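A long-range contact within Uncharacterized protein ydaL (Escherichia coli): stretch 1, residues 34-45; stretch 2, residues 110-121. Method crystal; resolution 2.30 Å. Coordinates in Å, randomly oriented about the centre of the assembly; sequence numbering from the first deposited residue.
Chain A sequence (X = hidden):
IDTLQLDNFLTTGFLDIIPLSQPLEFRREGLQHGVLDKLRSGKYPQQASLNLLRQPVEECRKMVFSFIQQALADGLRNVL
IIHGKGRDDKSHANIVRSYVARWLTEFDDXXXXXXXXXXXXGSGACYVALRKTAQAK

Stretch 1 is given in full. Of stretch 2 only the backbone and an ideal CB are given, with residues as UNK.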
# COMPACT_ATOMS: atom_id res chain seq x y z
N GLY A 34 -3.87 -14.93 -13.57
CA GLY A 34 -4.73 -14.86 -12.36
C GLY A 34 -4.47 -13.81 -11.28
O GLY A 34 -5.29 -13.65 -10.37
N VAL A 35 -3.34 -13.09 -11.38
CA VAL A 35 -2.82 -12.25 -10.28
C VAL A 35 -3.81 -11.21 -9.73
O VAL A 35 -3.91 -10.99 -8.53
CB VAL A 35 -1.43 -11.60 -10.65
CG1 VAL A 35 -0.94 -10.64 -9.55
CG2 VAL A 35 -0.37 -12.70 -10.91
N LEU A 36 -4.59 -10.61 -10.63
CA LEU A 36 -5.45 -9.50 -10.31
C LEU A 36 -6.72 -9.88 -9.54
O LEU A 36 -7.25 -9.09 -8.75
CB LEU A 36 -5.73 -8.71 -11.58
CG LEU A 36 -4.47 -8.02 -12.16
CD1 LEU A 36 -3.80 -7.14 -11.10
CD2 LEU A 36 -3.42 -8.99 -12.78
N ASP A 37 -7.20 -11.10 -9.77
CA ASP A 37 -8.29 -11.68 -8.98
C ASP A 37 -7.87 -11.90 -7.54
O ASP A 37 -8.69 -11.91 -6.63
CB ASP A 37 -8.78 -13.00 -9.59
CG ASP A 37 -10.18 -12.89 -10.18
OD1 ASP A 37 -10.54 -11.83 -10.73
OD2 ASP A 37 -10.94 -13.88 -10.07
N LYS A 38 -6.56 -12.10 -7.36
CA LYS A 38 -5.94 -12.14 -6.03
C LYS A 38 -6.26 -10.88 -5.24
O LYS A 38 -6.40 -10.93 -4.02
CB LYS A 38 -4.42 -12.31 -6.19
CG LYS A 38 -3.71 -12.89 -5.00
CD LYS A 38 -2.29 -13.28 -5.36
CE LYS A 38 -1.36 -12.09 -5.34
NZ LYS A 38 0.06 -12.46 -5.08
N LEU A 39 -6.39 -9.75 -5.94
CA LEU A 39 -6.68 -8.47 -5.30
C LEU A 39 -8.12 -8.40 -4.83
O LEU A 39 -8.39 -7.91 -3.73
CB LEU A 39 -6.42 -7.29 -6.24
CG LEU A 39 -5.00 -6.87 -6.61
CD1 LEU A 39 -4.99 -5.71 -7.61
CD2 LEU A 39 -4.24 -6.50 -5.38
N ARG A 40 -9.03 -8.90 -5.68
CA ARG A 40 -10.47 -8.79 -5.48
C ARG A 40 -10.98 -9.81 -4.46
O ARG A 40 -11.62 -9.45 -3.46
CB ARG A 40 -11.20 -9.00 -6.82
CG ARG A 40 -12.41 -8.11 -7.03
CD ARG A 40 -13.42 -8.74 -8.01
NE ARG A 40 -14.71 -8.06 -7.90
CZ ARG A 40 -15.72 -8.45 -7.13
NH1 ARG A 40 -15.62 -9.55 -6.37
NH2 ARG A 40 -16.85 -7.74 -7.11
N SER A 41 -10.67 -11.08 -4.74
CA SER A 41 -11.17 -12.25 -4.04
C SER A 41 -10.14 -12.80 -3.04
O SER A 41 -10.24 -13.95 -2.59
CB SER A 41 -11.57 -13.31 -5.10
OG SER A 41 -11.57 -14.64 -4.58
N GLY A 42 -9.16 -11.98 -2.69
CA GLY A 42 -8.19 -12.33 -1.66
C GLY A 42 -8.79 -12.33 -0.25
O GLY A 42 -9.86 -11.77 -0.01
N LYS A 43 -8.08 -12.97 0.66
CA LYS A 43 -8.48 -13.04 2.05
C LYS A 43 -7.69 -11.97 2.78
O LYS A 43 -6.46 -11.92 2.66
CB LYS A 43 -8.11 -14.43 2.58
CG LYS A 43 -9.01 -14.97 3.66
CD LYS A 43 -8.39 -16.20 4.31
CE LYS A 43 -8.94 -16.39 5.73
NZ LYS A 43 -7.88 -16.94 6.64
N TYR A 44 -8.37 -11.09 3.52
CA TYR A 44 -7.64 -10.06 4.28
C TYR A 44 -7.89 -10.09 5.79
O TYR A 44 -8.56 -9.21 6.31
CB TYR A 44 -7.92 -8.66 3.74
CG TYR A 44 -7.47 -8.48 2.32
CD1 TYR A 44 -6.22 -7.93 2.02
CD2 TYR A 44 -8.30 -8.87 1.26
CE1 TYR A 44 -5.82 -7.74 0.70
CE2 TYR A 44 -7.91 -8.70 -0.05
CZ TYR A 44 -6.67 -8.15 -0.31
OH TYR A 44 -6.32 -8.00 -1.61
N PRO A 45 -7.31 -11.08 6.48
CA PRO A 45 -7.43 -11.14 7.93
C PRO A 45 -6.71 -9.95 8.60
O PRO A 45 -5.99 -9.20 7.94
CB PRO A 45 -6.74 -12.47 8.29
CG PRO A 45 -5.76 -12.70 7.20
CD PRO A 45 -6.38 -12.11 5.96
N UNK A 110 6.11 -6.43 -4.97
CA UNK A 110 4.76 -5.90 -5.15
C UNK A 110 4.37 -6.06 -6.63
O UNK A 110 5.02 -5.50 -7.51
CB UNK A 110 4.68 -4.44 -4.71
N UNK A 111 3.32 -6.83 -6.88
CA UNK A 111 2.85 -7.09 -8.26
C UNK A 111 1.83 -6.06 -8.73
O UNK A 111 1.79 -5.69 -9.90
CB UNK A 111 2.23 -8.49 -8.35
N UNK A 112 0.95 -5.63 -7.82
CA UNK A 112 -0.15 -4.77 -8.15
C UNK A 112 -0.75 -4.19 -6.88
O UNK A 112 -0.56 -4.73 -5.80
CB UNK A 112 -1.20 -5.53 -8.96
N UNK A 113 -1.51 -3.12 -7.02
CA UNK A 113 -2.40 -2.66 -5.98
C UNK A 113 -3.61 -1.96 -6.61
O UNK A 113 -3.60 -1.62 -7.81
CB UNK A 113 -1.66 -1.72 -5.02
N UNK A 114 -4.65 -1.78 -5.79
CA UNK A 114 -5.84 -1.03 -6.21
C UNK A 114 -6.67 -0.62 -4.99
O UNK A 114 -6.51 -1.16 -3.91
CB UNK A 114 -6.69 -1.86 -7.17
N UNK A 115 -7.57 0.34 -5.19
CA UNK A 115 -8.42 0.84 -4.10
C UNK A 115 -9.25 -0.35 -3.57
O UNK A 115 -9.66 -1.21 -4.34
CB UNK A 115 -9.32 1.98 -4.58
N UNK A 116 -9.42 -0.44 -2.25
CA UNK A 116 -10.20 -1.50 -1.61
C UNK A 116 -11.70 -1.38 -1.87
O UNK A 116 -12.19 -0.31 -2.18
CB UNK A 116 -9.94 -1.49 -0.10
N UNK A 117 -12.43 -2.48 -1.73
CA UNK A 117 -13.89 -2.46 -1.68
C UNK A 117 -14.31 -1.79 -0.36
O UNK A 117 -13.52 -1.77 0.59
CB UNK A 117 -14.47 -3.87 -1.80
N UNK A 118 -15.56 -1.27 -0.29
CA UNK A 118 -16.01 -0.57 0.92
C UNK A 118 -15.95 -1.40 2.20
O UNK A 118 -15.67 -0.86 3.27
CB UNK A 118 -17.45 -0.09 0.72
N UNK A 119 -16.14 -2.70 2.10
CA UNK A 119 -16.13 -3.51 3.32
C UNK A 119 -14.71 -3.69 3.86
O UNK A 119 -14.52 -4.24 4.94
CB UNK A 119 -16.76 -4.88 3.05
N UNK A 120 -13.71 -3.20 3.12
CA UNK A 120 -12.33 -3.19 3.60
C UNK A 120 -11.80 -1.76 3.70
O UNK A 120 -10.60 -1.54 3.68
CB UNK A 120 -11.44 -4.02 2.68
N UNK A 121 -12.71 -0.81 3.87
CA UNK A 121 -12.35 0.59 4.08
C UNK A 121 -12.51 1.47 2.84
O UNK A 121 -12.32 2.68 2.91
CB UNK A 121 -10.90 0.67 4.57

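Position 110 opens the strand with its CB beyond the reach of stretch 1, which sets no preference; extended backbone angles suit many residues, beta-branched ones especially. It is V110.

At position 111 the CB points toward stretch 1 and lies 4.0 Å from V35 CG1, with the amine of K38 farther out. A long side chain, apolar near its base and perhaps polar at its tip, would suit; glutamine, glutamate or methionine are all plausible. The residue is Q111. Its extended chain passes along V35, V35 CG1 lying 3.6 Å from Q111 NE2. K38 NZ and Q111 NE2 are modelled 2.7 Å apart, but both are donors, so this closeness is no hydrogen bond.

Position 112 also faces stretch 1, and here space is short: its CB is 3.7 Å from L36 CD1 and 4.0 Å from L39 CD1. A small apolar side chain fits best. A112 supplies just a methyl group, which packs against both leucines at those distances.

At 113 the strand's alternation turns the CB away, so stretch 1 says little about size or polarity. The residue is Y113; its backbone still contributes, with Y113 C 4.1 Å from L39 CD1.

Position 114 points toward stretch 1 again, its CB 4.2 Å from L39 CD1. A modest, largely apolar group such as alanine, valine or cysteine would suit. C114 adopts the p rotamer and brings SG to 3.8 Å from L39 CD1.

Positions 115 and 116 impose little: the first CB is out of reach, the second points sideways. They are T115 and A116.

At 117 the CB points toward stretch 1 across a gap, with nothing there within 5.5 Å, so a larger apolar side chain could span it. L117 does so loosely, its CD2 4.5 Å from R40 O.

Positions 118 and 119 form a short 3-10 segment. The phi of -57° at 118 suits proline, and P118 is found; H119 follows, without contact.

Position 120 points toward Y44, again across open space, which favours a long or aromatic side chain. H120 fills it: Y44 CB lies 3.8 Å from H120 NE2 and over the imidazole in an off-centre CH-pi contact, while the edge of the tyrosine ring is turned toward the histidine face, planes at 60°.

Position 121 has a positive phi of 102°, where a CB would jam against the preceding carbonyl oxygen. Glycine fits: G121.

Stretch 2 (110-121) VQAYCTALPHHG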
# COMPACT_ATOMS: atom_id res chain seq x y z
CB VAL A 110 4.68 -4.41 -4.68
CG1 VAL A 110 3.46 -3.68 -5.27
CG2 VAL A 110 4.66 -4.34 -3.17
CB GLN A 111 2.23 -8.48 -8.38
CG GLN A 111 3.14 -9.65 -7.98
CD GLN A 111 2.35 -10.90 -7.62
OE1 GLN A 111 2.62 -12.00 -8.15
NE2 GLN A 111 1.38 -10.76 -6.75
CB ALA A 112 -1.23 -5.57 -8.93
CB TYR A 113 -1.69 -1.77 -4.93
CG TYR A 113 -1.02 -0.50 -5.45
CD1 TYR A 113 -1.75 0.60 -5.81
CD2 TYR A 113 0.38 -0.42 -5.52
CE1 TYR A 113 -1.14 1.74 -6.27
CE2 TYR A 113 1.00 0.75 -5.98
CZ TYR A 113 0.24 1.81 -6.35
OH TYR A 113 0.82 2.96 -6.80
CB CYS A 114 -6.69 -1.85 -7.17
SG CYS A 114 -7.52 -3.23 -6.34
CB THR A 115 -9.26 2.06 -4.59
OG1 THR A 115 -8.37 3.10 -5.02
CG2 THR A 115 -10.10 2.62 -3.50
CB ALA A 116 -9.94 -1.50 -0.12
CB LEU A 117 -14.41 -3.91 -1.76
CG LEU A 117 -14.68 -4.53 -3.14
CD1 LEU A 117 -13.82 -3.95 -4.24
CD2 LEU A 117 -14.48 -6.02 -3.09
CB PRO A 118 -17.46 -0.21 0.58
CG PRO A 118 -17.48 -0.16 -0.99
CD PRO A 118 -16.62 -1.31 -1.33
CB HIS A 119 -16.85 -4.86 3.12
CG HIS A 119 -16.09 -5.85 2.30
ND1 HIS A 119 -15.89 -5.70 0.94
CD2 HIS A 119 -15.51 -7.03 2.63
CE1 HIS A 119 -15.21 -6.73 0.48
NE2 HIS A 119 -14.96 -7.55 1.49
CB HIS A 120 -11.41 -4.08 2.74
CG HIS A 120 -11.49 -5.53 3.07
ND1 HIS A 120 -11.79 -6.50 2.13
CD2 HIS A 120 -11.32 -6.19 4.25
CE1 HIS A 120 -11.81 -7.69 2.72
NE2 HIS A 120 -11.52 -7.53 4.00
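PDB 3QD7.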